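PDB 5JK2: Tp0751 from Treponema pallidum, which mediates adhesion of this spirochaete to extracellular matrix components and interacts with host cells, through a non-canonical lipocalin barrel. Local coordinates for residues Leu69-Arg74 and Glu78-Arg83; Leu91-His96 and Ser113-Leu118; Ala33-Ala38 and Gln47-Gly52; Gly52-Thr57 and Ala126-Arg131. The protein carries 1 engineered substitution. One frame throughout, in Å; residues are numbered along the deposited sequence.

Contact 1: Leu69-Arg74 and Glu78-Arg83; sequences LLFFDR and EITFSR
Leu70 and Phe81 meet across an antiparallel beta hairpin, strands 69-73 and 78-83 of the lipocalin barrel. The leucine brings its CD2 methyl obliquely against the CD2-CE2 border of the ring, where CD2 of Leu70 lies 3.3 Å from CD2 of Phe81, a tight fit for two carbons. Further along the same face, Phe72 and Ile79 lie alongside each other, both directed to the barrel interior. CG1 of Ile79 sits 3.7 Å from CD2 of Phe72. These four side chains are buried; Trp54 meets the Phe72 ring with its plane at about 90°, and Trp147 meets Phe81 edge-to-face.

The other face carries Leu69, Phe71, Asp73, Glu78, Thr80 and Ser82, all partly exposed. Phe71 has CG anti to the backbone N (chi1 -170°), which leads its ring away from the partner strand and leaves CB as the atom that meets OG1 of Thr80. OD2 of Asp73 lies 4.4 Å from OE1 of Glu78, and the two like charges probably disfavour each other. OD1 of Asp73 accepts a hydrogen bond from the backbone N of His76. Three hydrogen-bonded pairs join the backbones, Leu69 with Ser82, Phe71 with Thr80 and Asp73 with Glu78. A water sits over the two strands on the face of Thr80 and Ser82, 2.8 Å from OG1 of Thr80, and gives a weak hydrogen bond to O of Leu69.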
loop_
_atom_site.group_PDB
_atom_site.type_symbol
_atom_site.label_atom_id
_atom_site.label_comp_id
_atom_site.label_asym_id
_atom_site.label_seq_id
_atom_site.Cartn_x
_atom_site.Cartn_y
_atom_site.Cartn_z
ATOM N N LEU A 69 5.444 -6.748 5.907
ATOM C CA LEU A 69 5.720 -6.419 4.510
ATOM C C LEU A 69 4.449 -6.220 3.707
ATOM O O LEU A 69 3.487 -6.971 3.855
ATOM C CB LEU A 69 6.540 -7.522 3.844
ATOM C CG LEU A 69 7.735 -8.076 4.613
ATOM C CD1 LEU A 69 8.361 -9.231 3.844
ATOM C CD2 LEU A 69 8.749 -6.976 4.882
ATOM N N LEU A 70 4.466 -5.210 2.842
ATOM C CA LEU A 70 3.395 -4.995 1.880
ATOM C C LEU A 70 3.950 -5.042 0.468
ATOM O O LEU A 70 4.913 -4.344 0.149
ATOM C CB LEU A 70 2.700 -3.653 2.111
ATOM C CG LEU A 70 1.892 -3.478 3.397
ATOM C CD1 LEU A 70 1.380 -2.051 3.491
ATOM C CD2 LEU A 70 0.739 -4.466 3.460
ATOM N N PHE A 71 3.346 -5.877 -0.370
ATOM C CA PHE A 71 3.644 -5.878 -1.792
ATOM C C PHE A 71 2.364 -5.572 -2.556
ATOM O O PHE A 71 1.382 -6.308 -2.465
ATOM C CB PHE A 71 4.237 -7.216 -2.243
ATOM C CG PHE A 71 4.791 -7.189 -3.641
ATOM C CD1 PHE A 71 3.945 -7.224 -4.734
ATOM C CD2 PHE A 71 6.156 -7.112 -3.859
ATOM C CE1 PHE A 71 4.448 -7.190 -6.016
ATOM C CE2 PHE A 71 6.663 -7.080 -5.145
ATOM C CZ PHE A 71 5.806 -7.119 -6.222
ATOM N N PHE A 72 2.379 -4.468 -3.295
ATOM C CA PHE A 72 1.243 -4.072 -4.115
ATOM C C PHE A 72 1.413 -4.631 -5.524
ATOM O O PHE A 72 2.207 -4.120 -6.309
ATOM C CB PHE A 72 1.111 -2.547 -4.149
ATOM C CG PHE A 72 0.950 -1.921 -2.788
ATOM C CD1 PHE A 72 2.045 -1.742 -1.959
ATOM C CD2 PHE A 72 -0.294 -1.509 -2.342
ATOM C CE1 PHE A 72 1.902 -1.169 -0.710
ATOM C CE2 PHE A 72 -0.441 -0.935 -1.094
ATOM C CZ PHE A 72 0.658 -0.766 -0.279
ATOM N N ASP A 73 0.675 -5.693 -5.830
ATOM C CA ASP A 73 0.776 -6.349 -7.131
ATOM C C ASP A 73 -0.098 -5.632 -8.157
ATOM O O ASP A 73 -1.300 -5.880 -8.252
ATOM C CB ASP A 73 0.376 -7.822 -7.017
ATOM C CG ASP A 73 0.755 -8.627 -8.245
ATOM O OD1 ASP A 73 0.477 -8.176 -9.375
ATOM O OD2 ASP A 73 1.343 -9.713 -8.077
ATOM N N ARG A 74 0.527 -4.751 -8.931
ATOM C CA ARG A 74 -0.184 -3.905 -9.884
ATOM C C ARG A 74 -0.884 -4.705 -10.973
ATOM O O ARG A 74 -1.998 -4.376 -11.377
ATOM C CB ARG A 74 0.787 -2.918 -10.526
ATOM C CG ARG A 74 0.142 -1.999 -11.547
ATOM C CD ARG A 74 1.096 -0.906 -11.993
ATOM N NE ARG A 74 0.381 0.311 -12.363
ATOM C CZ ARG A 74 -0.215 1.119 -11.491
ATOM N NH1 ARG A 74 -0.188 0.836 -10.194
ATOM N NH2 ARG A 74 -0.843 2.208 -11.913
ATOM N N GLU A 78 -3.624 -6.780 -6.523
ATOM C CA GLU A 78 -3.646 -7.460 -5.237
ATOM C C GLU A 78 -2.739 -6.747 -4.253
ATOM O O GLU A 78 -1.920 -5.913 -4.640
ATOM C CB GLU A 78 -3.196 -8.913 -5.388
ATOM C CG GLU A 78 -4.214 -9.815 -6.055
ATOM C CD GLU A 78 -3.624 -11.147 -6.471
ATOM O OE1 GLU A 78 -2.384 -11.290 -6.430
ATOM O OE2 GLU A 78 -4.401 -12.053 -6.840
ATOM N N ILE A 79 -2.887 -7.083 -2.978
ATOM C CA ILE A 79 -1.991 -6.585 -1.952
ATOM C C ILE A 79 -1.680 -7.725 -1.001
ATOM O O ILE A 79 -2.563 -8.223 -0.301
ATOM C CB ILE A 79 -2.588 -5.393 -1.186
ATOM C CG1 ILE A 79 -2.812 -4.209 -2.136
ATOM C CG2 ILE A 79 -1.664 -4.984 -0.043
ATOM C CD1 ILE A 79 -3.631 -3.079 -1.545
ATOM N N THR A 80 -0.421 -8.141 -0.997
ATOM C CA THR A 80 0.010 -9.265 -0.185
ATOM C C THR A 80 0.550 -8.766 1.143
ATOM O O THR A 80 1.397 -7.874 1.188
ATOM C CB THR A 80 1.089 -10.105 -0.903
ATOM O OG1 THR A 80 2.380 -9.521 -0.696
ATOM C CG2 THR A 80 0.802 -10.197 -2.398
ATOM N N PHE A 81 0.039 -9.349 2.222
ATOM C CA PHE A 81 0.438 -8.992 3.576
ATOM C C PHE A 81 1.269 -10.103 4.189
ATOM O O PHE A 81 0.799 -11.231 4.302
ATOM C CB PHE A 81 -0.789 -8.737 4.447
ATOM C CG PHE A 81 -1.691 -7.662 3.929
ATOM C CD1 PHE A 81 -2.550 -7.908 2.871
ATOM C CD2 PHE A 81 -1.697 -6.410 4.515
ATOM C CE1 PHE A 81 -3.387 -6.918 2.399
ATOM C CE2 PHE A 81 -2.531 -5.418 4.052
ATOM C CZ PHE A 81 -3.379 -5.671 2.990
ATOM N N SER A 82 2.491 -9.778 4.604
ATOM C CA SER A 82 3.419 -10.782 5.115
ATOM C C SER A 82 4.114 -10.366 6.406
ATOM O O SER A 82 4.524 -9.219 6.569
ATOM C CB SER A 82 4.490 -11.101 4.068
ATOM O OG SER A 82 3.918 -11.607 2.877
ATOM N N ARG A 83 4.248 -11.330 7.312
ATOM C CA ARG A 83 5.076 -11.187 8.502
ATOM C C ARG A 83 5.453 -12.578 8.998
ATOM O O ARG A 83 4.784 -13.135 9.869
ATOM C CB ARG A 83 4.356 -10.404 9.602
ATOM C CG ARG A 83 5.257 -10.065 10.788
ATOM C CD ARG A 83 4.511 -10.067 12.116
ATOM N NE ARG A 83 5.422 -10.107 13.262
ATOM C CZ ARG A 83 5.956 -9.037 13.848
ATOM N NH1 ARG A 83 5.681 -7.816 13.406
ATOM N NH2 ARG A 83 6.772 -9.190 14.883
HETATM O O HOH W 1 4.103 -8.578 1.266
#

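Contact 2: Leu91-His96 and Ser113-Leu118; sequences LVDSAH and SIRRRL
Asp93 and Arg115 face each other through a single long salt bridge, with OD2 of Asp93 4.0 Å from NH2 of Arg115. The two side chains cross at about a right angle, and the carboxylate and guanidinium planes are 49° apart, so the groups do not lie flat in a paired, two-pronged arrangement. The arginine reaches over by bending its chain at chi3 (-63°), which turns the guanidinium back toward the aspartate.

Other charges compete for both groups. OD1 of Asp93 forms a salt bridge with NH1 of Arg107, its stronger partner, while NE of Arg115 makes a weak, long ion pair with Asp135. NH1 of Arg115 also lies close to Arg138, a like charge.

Packing and backbone contacts meet on the strand in between. Leu105, on strand 101-108 of the lipocalin barrel, is touched by the side chains of both Asp93 and Arg115. Asp93 and Ser94 together stand opposite the single residue Leu105, a classic beta bulge, at the corner where strand 86-98 changes direction.

With no hydrogen bond joining the two segments, the attraction between Asp93 and Arg115 is probably mainly electrostatic, one link in a surface network of charges that reaches across the intervening strand.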
loop_
_atom_site.group_PDB
_atom_site.type_symbol
_atom_site.label_atom_id
_atom_site.label_comp_id
_atom_site.label_asym_id
_atom_site.label_seq_id
_atom_site.Cartn_x
_atom_site.Cartn_y
_atom_site.Cartn_z
ATOM N N LEU A 91 -7.565 -9.023 -2.721
ATOM C CA LEU A 91 -7.836 -8.462 -4.034
ATOM C C LEU A 91 -8.446 -7.077 -3.893
ATOM O O LEU A 91 -9.329 -6.868 -3.065
ATOM C CB LEU A 91 -8.779 -9.366 -4.825
ATOM C CG LEU A 91 -8.401 -10.841 -4.924
ATOM C CD1 LEU A 91 -9.605 -11.705 -4.599
ATOM C CD2 LEU A 91 -7.868 -11.167 -6.309
ATOM N N VAL A 92 -7.982 -6.140 -4.713
ATOM C CA VAL A 92 -8.477 -4.769 -4.657
ATOM C C VAL A 92 -9.832 -4.649 -5.343
ATOM O O VAL A 92 -9.939 -4.776 -6.563
ATOM C CB VAL A 92 -7.498 -3.783 -5.319
ATOM C CG1 VAL A 92 -7.983 -2.350 -5.134
ATOM C CG2 VAL A 92 -6.099 -3.947 -4.739
ATOM N N ASP A 93 -10.866 -4.397 -4.547
ATOM C CA ASP A 93 -12.207 -4.204 -5.076
ATOM C C ASP A 93 -12.383 -2.764 -5.552
ATOM O O ASP A 93 -13.170 -2.492 -6.459
ATOM C CB ASP A 93 -13.251 -4.553 -4.015
ATOM C CG ASP A 93 -13.524 -6.045 -3.929
ATOM O OD1 ASP A 93 -13.638 -6.694 -4.989
ATOM O OD2 ASP A 93 -13.630 -6.565 -2.800
ATOM N N SER A 94 -11.642 -1.848 -4.933
ATOM C CA SER A 94 -11.629 -0.449 -5.353
ATOM C C SER A 94 -10.370 0.260 -4.853
ATOM O O SER A 94 -9.723 -0.191 -3.908
ATOM C CB SER A 94 -12.880 0.286 -4.854
ATOM O OG SER A 94 -12.832 0.514 -3.456
ATOM N N ALA A 95 -10.032 1.371 -5.499
ATOM C CA ALA A 95 -8.858 2.154 -5.130
ATOM C C ALA A 95 -8.990 3.586 -5.643
ATOM O O ALA A 95 -9.194 3.808 -6.838
ATOM C CB ALA A 95 -7.599 1.508 -5.678
ATOM N N HIS A 96 -8.862 4.549 -4.733
ATOM C CA HIS A 96 -9.046 5.962 -5.059
ATOM C C HIS A 96 -7.898 6.812 -4.538
ATOM O O HIS A 96 -7.432 6.624 -3.417
ATOM C CB HIS A 96 -10.367 6.479 -4.483
ATOM C CG HIS A 96 -11.562 6.140 -5.320
ATOM N ND1 HIS A 96 -12.272 4.969 -5.167
ATOM C CD2 HIS A 96 -12.164 6.817 -6.327
ATOM C CE1 HIS A 96 -13.263 4.940 -6.038
ATOM N NE2 HIS A 96 -13.221 6.049 -6.755
ATOM N N SER A 113 -16.127 -12.705 3.007
ATOM C CA SER A 113 -16.634 -12.069 4.217
ATOM C C SER A 113 -15.602 -11.139 4.838
ATOM O O SER A 113 -15.946 -10.115 5.429
ATOM C CB SER A 113 -17.040 -13.131 5.236
ATOM O OG SER A 113 -17.721 -14.201 4.610
ATOM N N ILE A 114 -14.335 -11.507 4.691
ATOM C CA ILE A 114 -13.242 -10.781 5.313
ATOM C C ILE A 114 -12.579 -9.852 4.306
ATOM O O ILE A 114 -12.097 -10.286 3.261
ATOM C CB ILE A 114 -12.207 -11.752 5.902
ATOM C CG1 ILE A 114 -12.849 -12.594 7.012
ATOM C CG2 ILE A 114 -10.994 -10.990 6.436
ATOM C CD1 ILE A 114 -12.120 -13.861 7.318
ATOM N N ARG A 115 -12.553 -8.571 4.653
ATOM C CA ARG A 115 -12.032 -7.533 3.784
ATOM C C ARG A 115 -11.107 -6.642 4.601
ATOM O O ARG A 115 -10.950 -6.851 5.799
ATOM C CB ARG A 115 -13.187 -6.742 3.169
ATOM C CG ARG A 115 -14.203 -7.633 2.469
ATOM C CD ARG A 115 -14.895 -6.937 1.312
ATOM N NE ARG A 115 -15.672 -5.781 1.744
ATOM C CZ ARG A 115 -16.424 -5.042 0.934
ATOM N NH1 ARG A 115 -17.097 -4.006 1.417
ATOM N NH2 ARG A 115 -16.504 -5.333 -0.357
ATOM N N ARG A 116 -10.491 -5.656 3.958
ATOM C CA ARG A 116 -9.534 -4.796 4.645
ATOM C C ARG A 116 -9.415 -3.427 3.979
ATOM O O ARG A 116 -9.145 -3.331 2.782
ATOM C CB ARG A 116 -8.166 -5.479 4.694
ATOM C CG ARG A 116 -7.110 -4.725 5.484
ATOM C CD ARG A 116 -5.878 -5.579 5.710
ATOM N NE ARG A 116 -6.127 -6.639 6.682
ATOM C CZ ARG A 116 -5.326 -7.679 6.881
ATOM N NH1 ARG A 116 -4.212 -7.812 6.172
ATOM N NH2 ARG A 116 -5.638 -8.591 7.789
ATOM N N ARG A 117 -9.621 -2.375 4.768
ATOM C CA ARG A 117 -9.481 -1.003 4.289
ATOM C C ARG A 117 -8.089 -0.470 4.579
ATOM O O ARG A 117 -7.545 -0.690 5.659
ATOM C CB ARG A 117 -10.525 -0.098 4.938
ATOM C CG ARG A 117 -11.940 -0.447 4.545
ATOM C CD ARG A 117 -12.940 0.601 5.004
ATOM N NE ARG A 117 -14.185 0.520 4.242
ATOM C CZ ARG A 117 -15.111 -0.421 4.410
ATOM N NH1 ARG A 117 -16.208 -0.411 3.665
ATOM N NH2 ARG A 117 -14.942 -1.376 5.317
ATOM N N LEU A 118 -7.529 0.245 3.610
ATOM C CA LEU A 118 -6.173 0.759 3.714
ATOM C C LEU A 118 -6.146 2.262 3.474
ATOM O O LEU A 118 -6.921 2.787 2.676
ATOM C CB LEU A 118 -5.256 0.049 2.712
ATOM C CG LEU A 118 -4.015 -0.644 3.281
ATOM C CD1 LEU A 118 -4.415 -1.781 4.206
ATOM C CD2 LEU A 118 -3.120 -1.152 2.162
#

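Contact 3: Ala33-Ala38 and Gln47-Gly52; sequences ALWNRA and QHLLAG
Leu34 and Leu49 run antiparallel to each other, their CD2 methyls 3.7 Å apart. Leu34 has CG anti to its backbone N (chi1 -160°), which carries CD2 toward His48 and Leu49. That CD2 of Leu34 also rests on CB of His48, 3.8 Å away, the leucine and histidine side chains lying nearly perpendicular. The other branch of Leu49 serves the helix's next residue: CD1 of Leu49 lies in the plane of the Trp35 ring, at its edge, 3.7 Å from CE3. Leu49 thus forks over two consecutive helix residues.

Beyond this shell, Phe122 of strand 115-122 touches both Trp35 and Leu49, and NH1 of Arg31, earlier on helix 26-39, donates a hydrogen bond to O of Leu49. Within 47-50, N of Leu50 bonds to O of Gln47.

The N-terminal helix is therefore held against the segment leading into the first barrel strand by apolar packing, while the Arg31 bond satisfies a backbone carbonyl beside it.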
loop_
_atom_site.group_PDB
_atom_site.type_symbol
_atom_site.label_atom_id
_atom_site.label_comp_id
_atom_site.label_asym_id
_atom_site.label_seq_id
_atom_site.Cartn_x
_atom_site.Cartn_y
_atom_site.Cartn_z
ATOM N N ALA A 33 10.327 11.451 -10.941
ATOM C CA ALA A 33 9.619 12.055 -12.063
ATOM C C ALA A 33 8.136 11.732 -11.957
ATOM O O ALA A 33 7.285 12.621 -12.018
ATOM C CB ALA A 33 10.181 11.555 -13.380
ATOM N N LEU A 34 7.844 10.447 -11.791
ATOM C CA LEU A 34 6.480 9.963 -11.615
ATOM C C LEU A 34 5.836 10.631 -10.404
ATOM O O LEU A 34 4.657 10.989 -10.428
ATOM C CB LEU A 34 6.486 8.442 -11.450
ATOM C CG LEU A 34 5.206 7.646 -11.703
ATOM C CD1 LEU A 34 4.765 7.789 -13.152
ATOM C CD2 LEU A 34 5.442 6.187 -11.345
ATOM N N TRP A 35 6.627 10.791 -9.349
ATOM C CA TRP A 35 6.178 11.439 -8.121
ATOM C C TRP A 35 5.762 12.880 -8.377
ATOM O O TRP A 35 4.713 13.325 -7.912
ATOM C CB TRP A 35 7.285 11.387 -7.065
ATOM C CG TRP A 35 7.085 12.324 -5.912
ATOM C CD1 TRP A 35 7.803 13.451 -5.637
ATOM C CD2 TRP A 35 6.099 12.215 -4.877
ATOM N NE1 TRP A 35 7.328 14.048 -4.496
ATOM C CE2 TRP A 35 6.282 13.310 -4.011
ATOM C CE3 TRP A 35 5.082 11.299 -4.601
ATOM C CZ2 TRP A 35 5.483 13.513 -2.887
ATOM C CZ3 TRP A 35 4.291 11.502 -3.485
ATOM C CH2 TRP A 35 4.496 12.600 -2.642
ATOM N N ASN A 36 6.591 13.602 -9.123
ATOM C CA ASN A 36 6.323 14.998 -9.438
ATOM C C ASN A 36 5.004 15.170 -10.181
ATOM O O ASN A 36 4.299 16.161 -9.984
ATOM C CB ASN A 36 7.466 15.578 -10.270
ATOM C CG ASN A 36 7.375 17.086 -10.416
ATOM O OD1 ASN A 36 7.977 17.832 -9.644
ATOM N ND2 ASN A 36 6.618 17.540 -11.408
ATOM N N ARG A 37 4.669 14.202 -11.028
ATOM C CA ARG A 37 3.427 14.257 -11.792
ATOM C C ARG A 37 2.212 14.041 -10.891
ATOM O O ARG A 37 1.078 14.307 -11.289
ATOM C CB ARG A 37 3.438 13.217 -12.918
ATOM C CG ARG A 37 4.578 13.402 -13.910
ATOM C CD ARG A 37 4.193 12.996 -15.329
ATOM N NE ARG A 37 4.069 11.550 -15.493
ATOM C CZ ARG A 37 5.099 10.720 -15.636
ATOM N NH1 ARG A 37 6.343 11.183 -15.619
ATOM N NH2 ARG A 37 4.886 9.421 -15.786
ATOM N N ALA A 38 2.460 13.566 -9.674
ATOM C CA ALA A 38 1.392 13.276 -8.725
ATOM C C ALA A 38 1.322 14.331 -7.623
ATOM O O ALA A 38 0.270 14.524 -7.012
ATOM C CB ALA A 38 1.590 11.898 -8.122
ATOM N N GLN A 47 -0.832 5.556 -7.806
ATOM C CA GLN A 47 -0.745 4.156 -7.419
ATOM C C GLN A 47 0.477 3.499 -8.039
ATOM O O GLN A 47 1.037 2.554 -7.487
ATOM C CB GLN A 47 -2.007 3.404 -7.850
ATOM C CG GLN A 47 -3.315 4.060 -7.420
ATOM C CD GLN A 47 -4.535 3.250 -7.821
ATOM O OE1 GLN A 47 -4.413 2.140 -8.337
ATOM N NE2 GLN A 47 -5.719 3.804 -7.584
ATOM N N HIS A 48 0.884 4.011 -9.195
ATOM C CA HIS A 48 1.989 3.433 -9.944
ATOM C C HIS A 48 3.267 3.431 -9.108
ATOM O O HIS A 48 4.171 2.625 -9.337
ATOM C CB HIS A 48 2.196 4.202 -11.249
ATOM C CG HIS A 48 2.856 3.401 -12.328
ATOM N ND1 HIS A 48 2.904 3.815 -13.642
ATOM C CD2 HIS A 48 3.492 2.203 -12.288
ATOM C CE1 HIS A 48 3.542 2.911 -14.364
ATOM N NE2 HIS A 48 3.909 1.925 -13.569
ATOM N N LEU A 49 3.327 4.325 -8.126
ATOM C CA LEU A 49 4.463 4.384 -7.215
ATOM C C LEU A 49 4.396 3.284 -6.161
ATOM O O LEU A 49 5.412 2.931 -5.565
ATOM C CB LEU A 49 4.533 5.751 -6.527
ATOM C CG LEU A 49 5.034 6.936 -7.356
ATOM C CD1 LEU A 49 4.900 8.224 -6.565
ATOM C CD2 LEU A 49 6.479 6.725 -7.795
ATOM N N LEU A 50 3.203 2.748 -5.924
ATOM C CA LEU A 50 3.026 1.728 -4.894
ATOM C C LEU A 50 3.465 0.350 -5.365
ATOM O O LEU A 50 3.892 -0.478 -4.559
ATOM C CB LEU A 50 1.566 1.668 -4.442
ATOM C CG LEU A 50 1.083 2.872 -3.634
ATOM C CD1 LEU A 50 -0.410 2.790 -3.410
ATOM C CD2 LEU A 50 1.818 2.951 -2.306
ATOM N N ALA A 51 3.346 0.109 -6.668
ATOM C CA ALA A 51 3.705 -1.178 -7.252
ATOM C C ALA A 51 5.110 -1.605 -6.837
ATOM O O ALA A 51 6.102 -1.041 -7.298
ATOM C CB ALA A 51 3.600 -1.112 -8.763
ATOM N N GLY A 52 5.180 -2.598 -5.954
ATOM C CA GLY A 52 6.449 -3.133 -5.496
ATOM C C GLY A 52 6.424 -3.534 -4.035
ATOM O O GLY A 52 5.372 -3.557 -3.406
#

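Contact 4: Gly52-Thr57 and Ala126-Arg131; sequences GLWIQT and AVIHVR. Engineered in segment 126-131: Ala126 (natural residue Glu).
Trp54 lays its indole against Ile128 and the backbone of Ala126, and almost all of this contact comes from that one side chain.

At Trp54 the six-membered half of the indole does the touching. CD1 of Ile128 sits over one face, 3.9 Å above the plane and displaced to the outer part of the ring, while CG2 of Ile128 is 3.7 Å from CZ3 of Trp54. Ile128 presents these branches by placing CG1 between its backbone N and carbonyl carbon (chi1 61°) and CG2 beside the N. Near the ring plane, at the edge, N of Val127 lies 3.8 Å from CZ3 of Trp54. The carbonyl carbon C of Ala126, an engineered residue that is Glu in the natural protein, approaches CZ3 of Trp54 at 3.5 Å.

Strands 52-56 and 127-135 are not neighbours in the eight-stranded lipocalin barrel: strand 149-153 runs between them, and its Tyr151 touches Ile128. The indole and the isoleucine meet inside the barrel, with Phe72 packed against Trp54 at about 90°. The other end of the indole is fixed by a hydrogen bond from NE1 to O of Leu50.

Further on, NE2 of Gln56 bonds to OH of Tyr151, on the strand that separates the two segments.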
loop_
_atom_site.group_PDB
_atom_site.type_symbol
_atom_site.label_atom_id
_atom_site.label_comp_id
_atom_site.label_asym_id
_atom_site.label_seq_id
_atom_site.Cartn_x
_atom_site.Cartn_y
_atom_site.Cartn_z
ATOM N N GLY A 52 5.180 -2.598 -5.954
ATOM C CA GLY A 52 6.449 -3.133 -5.496
ATOM C C GLY A 52 6.424 -3.534 -4.035
ATOM O O GLY A 52 5.372 -3.557 -3.406
ATOM N N LEU A 53 7.601 -3.844 -3.501
ATOM C CA LEU A 53 7.741 -4.306 -2.128
ATOM C C LEU A 53 7.946 -3.148 -1.165
ATOM O O LEU A 53 8.710 -2.229 -1.450
ATOM C CB LEU A 53 8.919 -5.273 -2.020
ATOM C CG LEU A 53 9.247 -5.806 -0.626
ATOM C CD1 LEU A 53 8.096 -6.628 -0.089
ATOM C CD2 LEU A 53 10.527 -6.624 -0.675
ATOM N N TRP A 54 7.276 -3.214 -0.018
ATOM C CA TRP A 54 7.400 -2.194 1.017
ATOM C C TRP A 54 7.654 -2.840 2.374
ATOM O O TRP A 54 6.967 -3.787 2.756
ATOM C CB TRP A 54 6.142 -1.332 1.067
ATOM C CG TRP A 54 5.929 -0.523 -0.174
ATOM C CD1 TRP A 54 5.392 -0.952 -1.350
ATOM C CD2 TRP A 54 6.249 0.861 -0.360
ATOM N NE1 TRP A 54 5.358 0.077 -2.259
ATOM C CE2 TRP A 54 5.877 1.201 -1.676
ATOM C CE3 TRP A 54 6.811 1.846 0.458
ATOM C CZ2 TRP A 54 6.052 2.484 -2.191
ATOM C CZ3 TRP A 54 6.983 3.118 -0.056
ATOM C CH2 TRP A 54 6.604 3.426 -1.366
ATOM N N ILE A 55 8.651 -2.326 3.091
ATOM C CA ILE A 55 9.038 -2.866 4.391
ATOM C C ILE A 55 8.763 -1.847 5.490
ATOM O O ILE A 55 9.088 -0.670 5.348
ATOM C CB ILE A 55 10.527 -3.260 4.423
ATOM C CG1 ILE A 55 10.835 -4.281 3.328
ATOM C CG2 ILE A 55 10.896 -3.846 5.775
ATOM C CD1 ILE A 55 11.142 -3.676 1.995
ATOM N N GLN A 56 8.185 -2.308 6.594
ATOM C CA GLN A 56 7.775 -1.411 7.667
ATOM C C GLN A 56 8.970 -0.883 8.457
ATOM O O GLN A 56 9.972 -1.575 8.621
ATOM C CB GLN A 56 6.806 -2.115 8.617
ATOM C CG GLN A 56 6.230 -1.193 9.672
ATOM C CD GLN A 56 5.139 -1.842 10.489
ATOM O OE1 GLN A 56 5.268 -2.013 11.700
ATOM N NE2 GLN A 56 4.049 -2.209 9.825
ATOM N N THR A 57 8.843 0.348 8.952
ATOM C CA THR A 57 9.859 0.969 9.803
ATOM C C THR A 57 9.434 0.829 11.268
ATOM O O THR A 57 8.261 0.562 11.532
ATOM C CB THR A 57 10.064 2.458 9.412
ATOM O OG1 THR A 57 10.359 2.541 8.011
ATOM C CG2 THR A 57 11.200 3.103 10.206
ATOM N N ALA A 126 9.342 6.974 -2.072
ATOM C CA ALA A 126 9.695 5.672 -1.510
ATOM C C ALA A 126 9.466 5.638 -0.004
ATOM O O ALA A 126 10.094 4.857 0.713
ATOM C CB ALA A 126 11.138 5.337 -1.825
ATOM N N VAL A 127 8.562 6.495 0.462
ATOM C CA VAL A 127 8.214 6.568 1.875
ATOM C C VAL A 127 6.721 6.836 2.024
ATOM O O VAL A 127 6.211 7.838 1.524
ATOM C CB VAL A 127 9.011 7.670 2.601
ATOM C CG1 VAL A 127 8.643 7.712 4.075
ATOM C CG2 VAL A 127 10.509 7.452 2.430
ATOM N N ILE A 128 6.030 5.930 2.710
ATOM C CA ILE A 128 4.594 6.052 2.935
ATOM C C ILE A 128 4.262 5.868 4.411
ATOM O O ILE A 128 5.140 5.571 5.223
ATOM C CB ILE A 128 3.795 5.012 2.109
ATOM C CG1 ILE A 128 4.182 3.584 2.515
ATOM C CG2 ILE A 128 4.034 5.217 0.626
ATOM C CD1 ILE A 128 3.227 2.516 2.026
ATOM N N HIS A 129 2.988 6.038 4.748
ATOM C CA HIS A 129 2.488 5.675 6.066
ATOM C C HIS A 129 1.133 5.000 5.898
ATOM O O HIS A 129 0.236 5.545 5.253
ATOM C CB HIS A 129 2.373 6.893 6.981
ATOM C CG HIS A 129 2.224 6.540 8.429
ATOM N ND1 HIS A 129 3.237 6.717 9.349
ATOM C CD2 HIS A 129 1.187 5.997 9.111
ATOM C CE1 HIS A 129 2.825 6.309 10.537
ATOM N NE2 HIS A 129 1.586 5.866 10.419
ATOM N N VAL A 130 0.997 3.809 6.472
ATOM C CA VAL A 130 -0.188 2.987 6.262
ATOM C C VAL A 130 -1.050 2.877 7.514
ATOM O O VAL A 130 -0.541 2.760 8.629
ATOM C CB VAL A 130 0.194 1.563 5.808
ATOM C CG1 VAL A 130 -1.056 0.743 5.499
ATOM C CG2 VAL A 130 1.104 1.617 4.591
ATOM N N ARG A 131 -2.362 2.916 7.304
ATOM C CA ARG A 131 -3.341 2.636 8.341
ATOM C C ARG A 131 -4.271 1.568 7.787
ATOM O O ARG A 131 -4.793 1.706 6.681
ATOM C CB ARG A 131 -4.100 3.909 8.742
ATOM C CG ARG A 131 -5.474 3.705 9.391
ATOM C CD ARG A 131 -5.381 3.305 10.860
ATOM N NE ARG A 131 -6.707 3.224 11.479
ATOM C CZ ARG A 131 -6.930 3.024 12.775
ATOM N NH1 ARG A 131 -5.918 2.882 13.621
ATOM N NH2 ARG A 131 -8.175 2.970 13.227
#

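In the fold
From the N terminus, contact 3 comes first: it closes a short loop that brings helix 26-39 back onto the segment entering the barrel. Gly52 ends that contact and begins contact 4, whose long loop spans 68 residues and holds both remaining contacts. Within it, contact 1 closes the tight hairpin of 69-74 and 78-83, and contact 2 follows in series, reaching across strand 101-108. Strands 52-56 and 69-73 pair side by side, joining contacts 4 and 1; strands 78-83 and 86-98 do the same for contacts 1 and 2, and strands 115-122 and 127-135 for contacts 2 and 4. Arg74 and His48 touch between contacts 1 and 3.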